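Local coordinates for hypothetical protein Atu2648 (Agrobacterium tumefaciens str. C58, PDB 1ZCE), which is of unknown function but adopts the EVE domain fold, related to the ASCH and PUA domains, many of which bind RNA, at residues Val32-Met41 and Met118-Thr126; Val61-His72 and Asp84-Met94. All coordinates share one frame; numbering follows the deposited sequence.

Contact 1: Val32-Met41 and Met118-Thr126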
loop_
_atom_site.group_PDB
_atom_site.type_symbol
_atom_site.label_atom_id
_atom_site.label_comp_id
_atom_site.label_asym_id
_atom_site.label_seq_id
_atom_site.Cartn_x
_atom_site.Cartn_y
_atom_site.Cartn_z
ATOM N N VAL A 32 4.383 -5.325 11.026
ATOM C CA VAL A 32 5.288 -4.221 10.740
ATOM C C VAL A 32 6.118 -3.935 11.985
ATOM O O VAL A 32 5.575 -3.660 13.053
ATOM C CB VAL A 32 4.510 -2.958 10.318
ATOM C CG1 VAL A 32 5.461 -1.772 10.188
ATOM C CG2 VAL A 32 3.801 -3.212 8.996
ATOM N N ARG A 33 7.436 -4.028 11.839
ATOM C CA ARG A 33 8.363 -3.788 12.943
ATOM C C ARG A 33 9.416 -2.770 12.507
ATOM O O ARG A 33 10.617 -2.940 12.733
ATOM C CB ARG A 33 9.027 -5.104 13.364
ATOM C CG ARG A 33 8.040 -6.182 13.814
ATOM C CD ARG A 33 7.322 -5.796 15.105
ATOM N NE ARG A 33 6.407 -6.837 15.578
ATOM C CZ ARG A 33 5.102 -6.878 15.313
ATOM N NH1 ARG A 33 4.539 -5.929 14.576
ATOM N NH2 ARG A 33 4.357 -7.871 15.783
ATOM N N ASN A 34 8.933 -1.709 11.873
ATOM C CA ASN A 34 9.759 -0.618 11.374
ATOM C C ASN A 34 9.059 0.653 11.845
ATOM O O ASN A 34 7.870 0.845 11.578
ATOM C CB ASN A 34 9.818 -0.685 9.843
ATOM C CG ASN A 34 10.611 0.453 9.231
ATOM O OD1 ASN A 34 10.148 1.594 9.182
ATOM N ND2 ASN A 34 11.814 0.150 8.762
ATOM N N TYR A 35 9.784 1.515 12.550
ATOM C CA TYR A 35 9.187 2.736 13.077
ATOM C C TYR A 35 8.608 3.660 12.019
ATOM O O TYR A 35 7.499 4.167 12.174
ATOM C CB TYR A 35 10.204 3.493 13.932
ATOM C CG TYR A 35 10.656 2.715 15.145
ATOM C CD1 TYR A 35 11.982 2.311 15.286
ATOM C CD2 TYR A 35 9.753 2.365 16.144
ATOM C CE1 TYR A 35 12.397 1.574 16.392
ATOM C CE2 TYR A 35 10.156 1.627 17.252
ATOM C CZ TYR A 35 11.480 1.236 17.371
ATOM O OH TYR A 35 11.882 0.501 18.464
ATOM N N GLN A 36 9.345 3.881 10.938
ATOM C CA GLN A 36 8.862 4.762 9.884
ATOM C C GLN A 36 7.600 4.223 9.221
ATOM O O GLN A 36 6.672 4.981 8.935
ATOM C CB GLN A 36 9.953 4.983 8.836
ATOM C CG GLN A 36 9.483 5.787 7.639
ATOM C CD GLN A 36 8.844 7.103 8.033
ATOM O OE1 GLN A 36 8.020 7.645 7.297
ATOM N NE2 GLN A 36 9.230 7.631 9.187
ATOM N N ALA A 37 7.571 2.919 8.963
ATOM C CA ALA A 37 6.401 2.296 8.344
ATOM C C ALA A 37 5.206 2.419 9.292
ATOM O O ALA A 37 4.086 2.723 8.866
ATOM C CB ALA A 37 6.686 0.834 8.035
ATOM N N ARG A 38 5.455 2.176 10.575
ATOM C CA ARG A 38 4.423 2.286 11.596
ATOM C C ARG A 38 3.899 3.719 11.630
ATOM O O ARG A 38 2.693 3.951 11.683
ATOM C CB ARG A 38 5.001 1.937 12.968
ATOM C CG ARG A 38 4.023 2.117 14.118
ATOM C CD ARG A 38 4.755 2.254 15.446
ATOM N NE ARG A 38 5.523 3.494 15.510
ATOM C CZ ARG A 38 6.285 3.852 16.537
ATOM N NH1 ARG A 38 6.391 3.061 17.596
ATOM N NH2 ARG A 38 6.935 5.006 16.503
ATOM N N ASN A 39 4.816 4.680 11.604
ATOM C CA ASN A 39 4.435 6.081 11.647
ATOM C C ASN A 39 3.660 6.482 10.402
ATOM O O ASN A 39 2.790 7.347 10.469
ATOM C CB ASN A 39 5.668 6.967 11.838
ATOM C CG ASN A 39 6.323 6.769 13.202
ATOM O OD1 ASN A 39 5.731 6.183 14.113
ATOM N ND2 ASN A 39 7.546 7.270 13.349
ATOM N N ASN A 40 3.970 5.862 9.268
ATOM C CA ASN A 40 3.234 6.163 8.048
ATOM C C ASN A 40 1.792 5.696 8.249
ATOM O O ASN A 40 0.847 6.382 7.858
ATOM C CB ASN A 40 3.881 5.470 6.842
ATOM C CG ASN A 40 5.141 6.189 6.357
ATOM O OD1 ASN A 40 5.970 5.622 5.643
ATOM N ND2 ASN A 40 5.280 7.450 6.742
HETATM N N MSE A 41 1.615 4.538 8.873
HETATM C CA MSE A 41 0.263 4.060 9.120
HETATM C C MSE A 41 -0.468 4.989 10.089
HETATM O O MSE A 41 -1.663 5.231 9.934
HETATM C CB MSE A 41 0.276 2.619 9.641
HETATM C CG MSE A 41 0.656 1.617 8.555
HETATM SE SE MSE A 41 0.433 -0.261 9.031
HETATM C CE MSE A 41 1.836 -0.346 10.377
HETATM N N MSE A 118 14.830 1.077 0.442
HETATM C CA MSE A 118 15.071 -0.355 0.312
HETATM C C MSE A 118 14.511 -1.190 1.461
HETATM O O MSE A 118 14.441 -2.415 1.361
HETATM C CB MSE A 118 16.576 -0.624 0.196
HETATM C CG MSE A 118 17.234 -0.057 -1.054
HETATM SE SE MSE A 118 16.497 -0.790 -2.687
HETATM C CE MSE A 118 15.472 0.739 -3.257
ATOM N N ARG A 119 14.105 -0.535 2.546
ATOM C CA ARG A 119 13.596 -1.256 3.710
ATOM C C ARG A 119 12.251 -0.795 4.265
ATOM O O ARG A 119 11.841 -1.231 5.340
ATOM C CB ARG A 119 14.630 -1.195 4.833
ATOM C CG ARG A 119 15.921 -1.931 4.533
ATOM C CD ARG A 119 16.958 -1.698 5.621
ATOM N NE ARG A 119 16.359 -1.682 6.954
ATOM C CZ ARG A 119 16.079 -0.572 7.631
ATOM N NH1 ARG A 119 15.530 -0.646 8.837
ATOM N NH2 ARG A 119 16.360 0.613 7.106
ATOM N N LEU A 120 11.563 0.076 3.542
ATOM C CA LEU A 120 10.277 0.579 4.004
ATOM C C LEU A 120 9.131 -0.240 3.408
ATOM O O LEU A 120 8.929 -0.230 2.193
ATOM C CB LEU A 120 10.141 2.044 3.611
ATOM C CG LEU A 120 8.985 2.769 4.288
ATOM C CD1 LEU A 120 9.207 2.795 5.797
ATOM C CD2 LEU A 120 8.889 4.182 3.743
ATOM N N SER A 121 8.374 -0.930 4.260
ATOM C CA SER A 121 7.271 -1.780 3.799
ATOM C C SER A 121 5.949 -1.044 3.602
ATOM O O SER A 121 5.056 -1.546 2.918
ATOM C CB SER A 121 7.061 -2.951 4.767
ATOM O OG SER A 121 6.506 -2.509 5.993
ATOM N N VAL A 122 5.817 0.125 4.222
ATOM C CA VAL A 122 4.617 0.955 4.096
ATOM C C VAL A 122 5.183 2.329 3.772
ATOM O O VAL A 122 5.914 2.922 4.575
ATOM C CB VAL A 122 3.813 0.981 5.401
ATOM C CG1 VAL A 122 2.550 1.807 5.207
ATOM C CG2 VAL A 122 3.463 -0.433 5.820
ATOM N N GLN A 123 4.833 2.830 2.592
ATOM C CA GLN A 123 5.406 4.073 2.098
ATOM C C GLN A 123 4.453 5.150 1.618
ATOM O O GLN A 123 3.294 4.888 1.302
ATOM C CB GLN A 123 6.328 3.750 0.911
ATOM C CG GLN A 123 7.227 2.537 1.093
ATOM C CD GLN A 123 7.907 2.099 -0.196
ATOM O OE1 GLN A 123 8.868 1.333 -0.165
ATOM N NE2 GLN A 123 7.401 2.572 -1.335
ATOM N N PRO A 124 4.941 6.396 1.567
ATOM C CA PRO A 124 4.087 7.477 1.084
ATOM C C PRO A 124 4.196 7.434 -0.446
ATOM O O PRO A 124 5.155 6.887 -1.005
ATOM C CB PRO A 124 4.736 8.727 1.670
ATOM C CG PRO A 124 6.178 8.366 1.692
ATOM C CD PRO A 124 6.179 6.925 2.168
ATOM N N VAL A 125 3.196 7.997 -1.107
ATOM C CA VAL A 125 3.153 8.080 -2.560
ATOM C C VAL A 125 2.590 9.466 -2.827
ATOM O O VAL A 125 1.535 9.806 -2.298
ATOM C CB VAL A 125 2.196 7.016 -3.172
ATOM C CG1 VAL A 125 2.084 7.219 -4.679
ATOM C CG2 VAL A 125 2.698 5.606 -2.875
ATOM N N THR A 126 3.284 10.288 -3.608
ATOM C CA THR A 126 2.756 11.618 -3.889
ATOM C C THR A 126 1.530 11.465 -4.782
ATOM O O THR A 126 1.350 10.432 -5.432
ATOM C CB THR A 126 3.775 12.511 -4.619
ATOM O OG1 THR A 126 3.961 12.030 -5.955
ATOM C CG2 THR A 126 5.103 12.522 -3.880
HETATM O O HOH W 1 13.395 -2.356 9.455
#

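Contact 2: Val61-His72 and Asp84-Met94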
loop_
_atom_site.group_PDB
_atom_site.type_symbol
_atom_site.label_atom_id
_atom_site.label_comp_id
_atom_site.label_asym_id
_atom_site.label_seq_id
_atom_site.Cartn_x
_atom_site.Cartn_y
_atom_site.Cartn_z
ATOM N N VAL A 61 2.713 -3.588 -8.894
ATOM C CA VAL A 61 1.545 -2.998 -8.255
ATOM C C VAL A 61 0.360 -3.723 -8.879
ATOM O O VAL A 61 0.095 -3.576 -10.075
ATOM C CB VAL A 61 1.449 -1.486 -8.546
ATOM C CG1 VAL A 61 0.156 -0.923 -7.965
ATOM C CG2 VAL A 61 2.650 -0.767 -7.946
ATOM N N VAL A 62 -0.358 -4.491 -8.066
ATOM C CA VAL A 62 -1.469 -5.289 -8.559
ATOM C C VAL A 62 -2.863 -4.824 -8.183
ATOM O O VAL A 62 -3.844 -5.313 -8.738
ATOM C CB VAL A 62 -1.310 -6.750 -8.105
ATOM C CG1 VAL A 62 -0.070 -7.343 -8.738
ATOM C CG2 VAL A 62 -1.203 -6.817 -6.584
ATOM N N GLY A 63 -2.966 -3.888 -7.251
ATOM C CA GLY A 63 -4.282 -3.423 -6.864
ATOM C C GLY A 63 -4.265 -2.171 -6.023
ATOM O O GLY A 63 -3.206 -1.677 -5.630
ATOM N N ILE A 64 -5.456 -1.646 -5.774
ATOM C CA ILE A 64 -5.623 -0.461 -4.953
ATOM C C ILE A 64 -6.431 -0.853 -3.721
ATOM O O ILE A 64 -7.406 -1.610 -3.811
ATOM C CB ILE A 64 -6.363 0.649 -5.722
ATOM C CG1 ILE A 64 -5.486 1.125 -6.884
ATOM C CG2 ILE A 64 -6.703 1.805 -4.784
ATOM C CD1 ILE A 64 -6.099 2.241 -7.723
ATOM N N VAL A 65 -6.002 -0.346 -2.571
ATOM C CA VAL A 65 -6.673 -0.614 -1.310
ATOM C C VAL A 65 -7.033 0.698 -0.634
ATOM O O VAL A 65 -6.659 1.776 -1.090
ATOM C CB VAL A 65 -5.768 -1.403 -0.335
ATOM C CG1 VAL A 65 -5.493 -2.792 -0.886
ATOM C CG2 VAL A 65 -4.468 -0.648 -0.101
ATOM N N GLU A 66 -7.780 0.587 0.455
ATOM C CA GLU A 66 -8.164 1.745 1.241
ATOM C C GLU A 66 -8.089 1.375 2.714
ATOM O O GLU A 66 -8.246 0.212 3.090
ATOM C CB GLU A 66 -9.583 2.202 0.894
ATOM C CG GLU A 66 -10.678 1.223 1.292
ATOM C CD GLU A 66 -12.057 1.683 0.849
ATOM O OE1 GLU A 66 -13.034 0.941 1.080
ATOM O OE2 GLU A 66 -12.162 2.783 0.267
ATOM N N VAL A 67 -7.836 2.377 3.542
ATOM C CA VAL A 67 -7.752 2.171 4.976
ATOM C C VAL A 67 -9.171 2.046 5.529
ATOM O O VAL A 67 -10.018 2.898 5.255
ATOM C CB VAL A 67 -7.033 3.363 5.645
ATOM C CG1 VAL A 67 -7.094 3.232 7.151
ATOM C CG2 VAL A 67 -5.580 3.431 5.174
ATOM N N CYS A 68 -9.440 0.984 6.283
ATOM C CA CYS A 68 -10.772 0.809 6.854
ATOM C C CYS A 68 -10.779 0.803 8.383
ATOM O O CYS A 68 -11.825 0.624 9.012
ATOM C CB CYS A 68 -11.439 -0.457 6.308
ATOM S SG CYS A 68 -10.494 -1.981 6.430
ATOM N N ALA A 69 -9.605 0.996 8.976
ATOM C CA ALA A 69 -9.464 1.079 10.427
ATOM C C ALA A 69 -8.203 1.872 10.733
ATOM O O ALA A 69 -7.137 1.603 10.174
ATOM C CB ALA A 69 -9.384 -0.312 11.056
ATOM N N LEU A 70 -8.337 2.865 11.604
ATOM C CA LEU A 70 -7.214 3.705 11.999
ATOM C C LEU A 70 -6.227 2.913 12.847
ATOM O O LEU A 70 -6.563 1.859 13.380
ATOM C CB LEU A 70 -7.717 4.915 12.790
ATOM C CG LEU A 70 -8.592 5.918 12.034
ATOM C CD1 LEU A 70 -9.117 6.969 13.003
ATOM C CD2 LEU A 70 -7.786 6.568 10.919
ATOM N N SER A 71 -5.011 3.432 12.973
ATOM C CA SER A 71 -3.971 2.774 13.753
ATOM C C SER A 71 -4.446 2.311 15.118
ATOM O O SER A 71 -5.027 3.084 15.881
ATOM C CB SER A 71 -2.778 3.713 13.942
ATOM O OG SER A 71 -2.086 3.912 12.727
ATOM N N HIS A 72 -4.176 1.047 15.425
ATOM C CA HIS A 72 -4.552 0.459 16.701
ATOM C C HIS A 72 -3.487 -0.581 17.046
ATOM O O HIS A 72 -2.723 -1.002 16.176
ATOM C CB HIS A 72 -5.921 -0.215 16.589
ATOM C CG HIS A 72 -5.945 -1.358 15.624
ATOM N ND1 HIS A 72 -6.345 -1.225 14.309
ATOM C CD2 HIS A 72 -5.561 -2.647 15.767
ATOM C CE1 HIS A 72 -6.206 -2.382 13.691
ATOM N NE2 HIS A 72 -5.729 -3.263 14.554
ATOM N N ASP A 84 1.756 -0.667 16.350
ATOM C CA ASP A 84 0.354 -0.525 15.988
ATOM C C ASP A 84 0.223 -0.502 14.464
ATOM O O ASP A 84 1.214 -0.348 13.750
ATOM C CB ASP A 84 -0.290 0.722 16.643
ATOM C CG ASP A 84 0.609 1.950 16.635
ATOM O OD1 ASP A 84 0.953 2.450 15.546
ATOM O OD2 ASP A 84 0.963 2.432 17.733
ATOM N N CYS A 85 -0.999 -0.667 13.970
ATOM C CA CYS A 85 -1.227 -0.712 12.533
ATOM C C CYS A 85 -2.669 -0.417 12.146
ATOM O O CYS A 85 -3.576 -0.401 12.991
ATOM C CB CYS A 85 -0.859 -2.105 12.018
ATOM S SG CYS A 85 -1.774 -3.443 12.888
ATOM N N VAL A 86 -2.870 -0.172 10.854
ATOM C CA VAL A 86 -4.203 0.063 10.322
ATOM C C VAL A 86 -4.716 -1.259 9.758
ATOM O O VAL A 86 -4.028 -2.282 9.795
ATOM C CB VAL A 86 -4.198 1.095 9.151
ATOM C CG1 VAL A 86 -3.803 2.468 9.661
ATOM C CG2 VAL A 86 -3.242 0.647 8.049
ATOM N N ASP A 87 -5.950 -1.220 9.272
ATOM C CA ASP A 87 -6.574 -2.356 8.604
ATOM C C ASP A 87 -6.818 -1.799 7.206
ATOM O O ASP A 87 -7.163 -0.624 7.072
ATOM C CB ASP A 87 -7.940 -2.689 9.209
ATOM C CG ASP A 87 -7.852 -3.414 10.538
ATOM O OD1 ASP A 87 -6.800 -3.363 11.200
ATOM O OD2 ASP A 87 -8.867 -4.032 10.928
ATOM N N ILE A 88 -6.640 -2.617 6.173
ATOM C CA ILE A 88 -6.889 -2.164 4.807
ATOM C C ILE A 88 -7.798 -3.152 4.088
ATOM O O ILE A 88 -7.899 -4.314 4.480
ATOM C CB ILE A 88 -5.576 -2.014 3.977
ATOM C CG1 ILE A 88 -4.846 -3.357 3.880
ATOM C CG2 ILE A 88 -4.678 -0.958 4.603
ATOM C CD1 ILE A 88 -3.640 -3.335 2.941
ATOM N N ARG A 89 -8.464 -2.682 3.038
ATOM C CA ARG A 89 -9.342 -3.542 2.254
ATOM C C ARG A 89 -9.227 -3.210 0.775
ATOM O O ARG A 89 -8.862 -2.099 0.400
ATOM C CB ARG A 89 -10.798 -3.406 2.709
ATOM C CG ARG A 89 -11.397 -2.027 2.571
ATOM C CD ARG A 89 -12.780 -2.012 3.208
ATOM N NE ARG A 89 -13.342 -0.673 3.343
ATOM C CZ ARG A 89 -14.428 -0.395 4.057
ATOM N NH1 ARG A 89 -14.875 0.851 4.131
ATOM N NH2 ARG A 89 -15.064 -1.364 4.704
ATOM N N ALA A 90 -9.541 -4.184 -0.066
ATOM C CA ALA A 90 -9.456 -3.996 -1.503
ATOM C C ALA A 90 -10.479 -2.997 -2.028
ATOM O O ALA A 90 -11.600 -2.905 -1.523
ATOM C CB ALA A 90 -9.636 -5.326 -2.202
ATOM N N VAL A 91 -10.068 -2.234 -3.035
ATOM C CA VAL A 91 -10.946 -1.271 -3.681
ATOM C C VAL A 91 -11.160 -1.770 -5.111
ATOM O O VAL A 91 -12.296 -1.926 -5.560
ATOM C CB VAL A 91 -10.334 0.150 -3.713
ATOM C CG1 VAL A 91 -11.222 1.077 -4.530
ATOM C CG2 VAL A 91 -10.202 0.690 -2.295
ATOM N N CYS A 92 -10.068 -2.032 -5.822
ATOM C CA CYS A 92 -10.155 -2.530 -7.190
ATOM C C CYS A 92 -8.805 -3.053 -7.662
ATOM O O CYS A 92 -7.766 -2.722 -7.095
ATOM C CB CYS A 92 -10.630 -1.421 -8.134
ATOM S SG CYS A 92 -9.476 -0.033 -8.308
ATOM N N ASP A 93 -8.822 -3.883 -8.697
ATOM C CA ASP A 93 -7.585 -4.419 -9.239
ATOM C C ASP A 93 -6.949 -3.343 -10.098
ATOM O O ASP A 93 -7.604 -2.375 -10.488
ATOM C CB ASP A 93 -7.860 -5.630 -10.136
ATOM C CG ASP A 93 -8.687 -6.693 -9.452
ATOM O OD1 ASP A 93 -8.277 -7.160 -8.372
ATOM O OD2 ASP A 93 -9.744 -7.065 -10.000
HETATM N N MSE A 94 -5.660 -3.493 -10.364
HETATM C CA MSE A 94 -4.983 -2.570 -11.255
HETATM C C MSE A 94 -5.169 -3.317 -12.574
HETATM O O MSE A 94 -4.658 -4.422 -12.733
HETATM C CB MSE A 94 -3.498 -2.465 -10.913
HETATM C CG MSE A 94 -2.734 -1.488 -11.801
HETATM SE SE MSE A 94 -3.372 0.327 -11.644
HETATM C CE MSE A 94 -2.411 0.810 -10.046
HETATM O O HOH W 2 -13.660 -0.963 -0.801
HETATM O O HOH W 3 -12.775 2.769 3.924
HETATM O O HOH W 4 0.297 2.501 12.934
#

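Contact 1: Val32-Met41 and Met118-Thr126
Helix 35-41 passes over strand 122-125, one of the two edge strands of the EVE-domain sheet, at 7.3 Å between the segment axes and at 56°, with Ala37 and Val122 as the nearest pair of CA atoms. Backbone hydrogen bonds of Ser121, Gln123 and Val125 with Lys8, Leu6 and Tyr4 join that strand to strand 4-9. Ala37 is the small residue at the crossing: its CB sits 3.9 Å from Val122 CB and 3.9 Å from Leu120 CD1. Val122 CG2 rests against Ala37 CB and reaches Val32 CG2 at 4.2 Å, while CG1, anti to the backbone N (chi1 -178°), passes the Ala37 carbonyl to Met41 CG, whose side chain crosses it at about a right angle. Leu120 CD1 pushes under the first turn of the helix and touches Gln36 CG at 3.5 Å. Beside it, Asn34 is the N-cap: its OD1 accepts from Ala37 N at an N-H...O angle of 161°. The ND2 of the same amide turns outward to a water, which also takes a weak bond from Arg119 NH1, linking the helix start to the loop before the strand. One turn beyond Ala37, Asn40 ND2 gives a weak bond to Gln36 OE1, while Asn40 OD1 comes within 2.9 Å of Val122 O, two acceptors that do not bond, and touches Pro124 CD at 3.7 Å.

Contact 2: Val61-His72 and Asp84-Met94
Glu66 and Arg89 face each other as a hydrogen-bonded antiparallel pair, Glu66 N giving to Arg89 O and Arg89 N to Glu66 O. From Arg89 CB, 4.0 Å from Cys68 SG, the chain sets out with CG between the backbone N and the carbonyl carbon (chi1 61°) and runs extended to NE. CG meets Glu66 CG at 3.6 Å where the chains cross at a slant, and CD packs on Cys68 CB. NE makes the salt bridge, 2.8 Å from Glu66 OE1, which it meets on the anti side; the bond is bent (N-H...O angle 135°). Cys68 CB sits over one face of the guanidinium. NH1 gives to a water that also bonds Val67 O, and NH2 hydrogen-bonds Glu24 O, giving all three guanidinium nitrogens a partner. A second water joins Glu66 OE1 to Ala90 O. Ile88 points to the other face, where its CD1 meets Val65 CG2 at 4.1 Å. Val91 and Cys92 both face Ile64, whose O takes a 2.8 Å bond from Val91 N and a weak one from Cys92 N. Cys68 and Ala69 likewise face Asp87. These classic beta bulges each shift the register by one residue in the long, bent EVE-domain hairpin.

Contacts 1 and 2 have centres about 14 Å apart and meet along helix 35-42, which spans part of the one sheet they share. In contact 1 the helix rests on strand 122-125, at one border of that sheet; through Arg38 and Met41 it also meets the hairpin of contact 2, which is nested in the chain between 32-41 and 118-126. Met41 belongs to both neighbourhoods: its CE lies 3.4 Å from Asp84 O, and its O is 3.5 Å from Val86 CG1. Arg38 CG packs 3.4 Å from Asp84 OD1, while Asp84 OD2 forms a salt bridge with Arg42. Trp29 touches Met41 of contact 1 and Ile88 of contact 2.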